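Local coordinates for carboxysome assembly protein CcmN (PDB 7D6C) that is required for beta-carboxysome formation, its N-terminal part binding the scaffold protein CcmM and its C-terminal peptide binding the shell protein CcmK2, at residues R63-I69 with I81-V87. Numbering follows the deposited sequence.
Sequences RGGAIII and IVGQSIV
Q84 (chi1 m) buries the most surface here, lying over the corner at G64 and G65. Its NE2 donates to R63 O (2.9 Å), and its CG sits 3.4 Å from G65 CA, where a beta-carbon would clash and also jam against the preceding carbonyl; G64 suits the turn by its positive phi. At the facing corner G83 (phi/psi 109/-129) adopts angles that a side chain would hardly tolerate, and its O accepts from R63 N (2.8 Å). Beyond the corners, strands 66-69 and 85-87 run parallel, their axes 4.6 Å apart at closest and 4° from parallel, pairing I68 with I86 and I69 with V87. I68 N donates to S85 O (2.7 Å) and V87 N to I68 O (2.8 Å). I67 (m, t) turns inward, its branched aliphatic chain filling the core: CD1 lies 3.7 Å from I81 CG2. I69 CD1 meets V87 CG2 at 3.5 Å, while I68 lies on the outer face with I86. Equivalent positions of successive coils thus stack, aliphatic on aliphatic at I68/I86 and I69/V87, as in the left-handed parallel beta-helix of hexapeptide-repeat proteins, here CcmN's CcmM-binding N-terminal part.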
loop_
_atom_site.group_PDB
_atom_site.type_symbol
_atom_site.label_atom_id
_atom_site.label_comp_id
_atom_site.label_asym_id
_atom_site.label_seq_id
_atom_site.Cartn_x
_atom_site.Cartn_y
_atom_site.Cartn_z
ATOM N N ARG F 63 -10.635 -12.681 -5.176
ATOM C CA ARG F 63 -11.165 -12.789 -6.531
ATOM C C ARG F 63 -11.037 -14.222 -7.023
ATOM O O ARG F 63 -9.943 -14.800 -6.999
ATOM C CB ARG F 63 -10.462 -11.829 -7.501
ATOM C CG ARG F 63 -11.377 -11.376 -8.615
ATOM C CD ARG F 63 -10.670 -10.558 -9.674
ATOM N NE ARG F 63 -9.804 -9.515 -9.147
ATOM C CZ ARG F 63 -9.588 -8.387 -9.810
ATOM N NH1 ARG F 63 -8.796 -7.426 -9.322
ATOM N NH2 ARG F 63 -10.208 -8.209 -10.969
ATOM N N GLY F 64 -12.167 -14.778 -7.467
ATOM C CA GLY F 64 -12.235 -16.159 -7.904
ATOM C C GLY F 64 -12.118 -17.183 -6.796
ATOM O O GLY F 64 -11.691 -18.318 -7.049
ATOM N N GLY F 65 -12.467 -16.823 -5.582
ATOM C CA GLY F 65 -12.299 -17.773 -4.520
ATOM C C GLY F 65 -12.194 -17.053 -3.185
ATOM O O GLY F 65 -12.859 -16.041 -2.964
ATOM N N ALA F 66 -11.356 -17.601 -2.312
ATOM C CA ALA F 66 -11.259 -17.096 -0.953
ATOM C C ALA F 66 -9.845 -16.622 -0.647
ATOM O O ALA F 66 -8.861 -17.137 -1.186
ATOM C CB ALA F 66 -11.665 -18.165 0.068
ATOM N N ILE F 67 -9.754 -15.643 0.239
ATOM C CA ILE F 67 -8.513 -15.340 0.936
ATOM C C ILE F 67 -8.724 -15.744 2.382
ATOM O O ILE F 67 -9.745 -15.392 2.981
ATOM C CB ILE F 67 -8.130 -13.853 0.814
ATOM C CG1 ILE F 67 -8.106 -13.440 -0.668
ATOM C CG2 ILE F 67 -6.805 -13.610 1.477
ATOM C CD1 ILE F 67 -7.679 -12.032 -0.926
ATOM N N ILE F 68 -7.800 -16.524 2.928
ATOM C CA ILE F 68 -7.912 -17.006 4.295
ATOM C C ILE F 68 -6.626 -16.637 5.012
ATOM O O ILE F 68 -5.556 -17.174 4.696
ATOM C CB ILE F 68 -8.165 -18.520 4.369
ATOM C CG1 ILE F 68 -9.537 -18.866 3.795
ATOM C CG2 ILE F 68 -8.051 -19.013 5.800
ATOM C CD1 ILE F 68 -9.569 -20.187 3.088
ATOM N N ILE F 69 -6.725 -15.724 5.965
ATOM C CA ILE F 69 -5.610 -15.381 6.837
ATOM C C ILE F 69 -5.781 -16.243 8.075
ATOM O O ILE F 69 -6.748 -16.085 8.822
ATOM C CB ILE F 69 -5.596 -13.882 7.185
ATOM C CG1 ILE F 69 -5.910 -13.048 5.944
ATOM C CG2 ILE F 69 -4.262 -13.459 7.819
ATOM C CD1 ILE F 69 -5.065 -13.427 4.750
ATOM N N ILE F 81 -3.180 -8.201 -0.891
ATOM C CA ILE F 81 -3.478 -9.589 -1.240
ATOM C C ILE F 81 -4.646 -9.609 -2.224
ATOM O O ILE F 81 -5.789 -9.308 -1.850
ATOM C CB ILE F 81 -3.781 -10.451 -0.005
ATOM C CG1 ILE F 81 -2.561 -10.493 0.924
ATOM C CG2 ILE F 81 -4.059 -11.834 -0.427
ATOM C CD1 ILE F 81 -2.804 -11.197 2.257
ATOM N N VAL F 82 -4.356 -9.956 -3.477
ATOM C CA VAL F 82 -5.337 -10.017 -4.552
ATOM C C VAL F 82 -5.392 -11.443 -5.060
ATOM O O VAL F 82 -4.341 -12.075 -5.232
ATOM C CB VAL F 82 -4.979 -9.077 -5.716
ATOM C CG1 VAL F 82 -5.958 -9.286 -6.867
ATOM C CG2 VAL F 82 -4.970 -7.646 -5.258
ATOM N N GLY F 83 -6.608 -11.944 -5.323
ATOM C CA GLY F 83 -6.763 -13.249 -5.957
ATOM C C GLY F 83 -7.300 -14.270 -4.991
ATOM O O GLY F 83 -8.316 -13.972 -4.357
ATOM N N GLN F 84 -6.677 -15.454 -4.845
ATOM C CA GLN F 84 -7.033 -16.321 -3.724
ATOM C C GLN F 84 -5.745 -16.723 -3.024
ATOM O O GLN F 84 -4.780 -17.130 -3.679
ATOM C CB GLN F 84 -7.809 -17.620 -4.078
ATOM C CG GLN F 84 -8.962 -17.446 -5.025
ATOM C CD GLN F 84 -8.643 -18.102 -6.351
ATOM O OE1 GLN F 84 -8.136 -19.236 -6.345
ATOM N NE2 GLN F 84 -8.646 -17.309 -7.438
ATOM N N SER F 85 -5.748 -16.650 -1.697
ATOM C CA SER F 85 -4.531 -16.805 -0.920
ATOM C C SER F 85 -4.884 -17.417 0.430
ATOM O O SER F 85 -5.955 -17.141 0.987
ATOM C CB SER F 85 -3.841 -15.441 -0.746
ATOM O OG SER F 85 -2.729 -15.488 0.135
ATOM N N ILE F 86 -4.002 -18.268 0.939
ATOM C CA ILE F 86 -4.100 -18.771 2.296
ATOM C C ILE F 86 -2.796 -18.422 2.972
ATOM O O ILE F 86 -1.732 -18.887 2.547
ATOM C CB ILE F 86 -4.338 -20.285 2.338
ATOM C CG1 ILE F 86 -5.546 -20.657 1.487
ATOM C CG2 ILE F 86 -4.520 -20.750 3.773
ATOM C CD1 ILE F 86 -5.918 -22.078 1.627
ATOM N N VAL F 87 -2.857 -17.589 4.000
ATOM C CA VAL F 87 -1.659 -17.190 4.722
ATOM C C VAL F 87 -1.567 -18.074 5.956
ATOM O O VAL F 87 -2.464 -18.056 6.812
ATOM C CB VAL F 87 -1.677 -15.696 5.080
ATOM C CG1 VAL F 87 -0.334 -15.289 5.673
ATOM C CG2 VAL F 87 -1.973 -14.882 3.842
#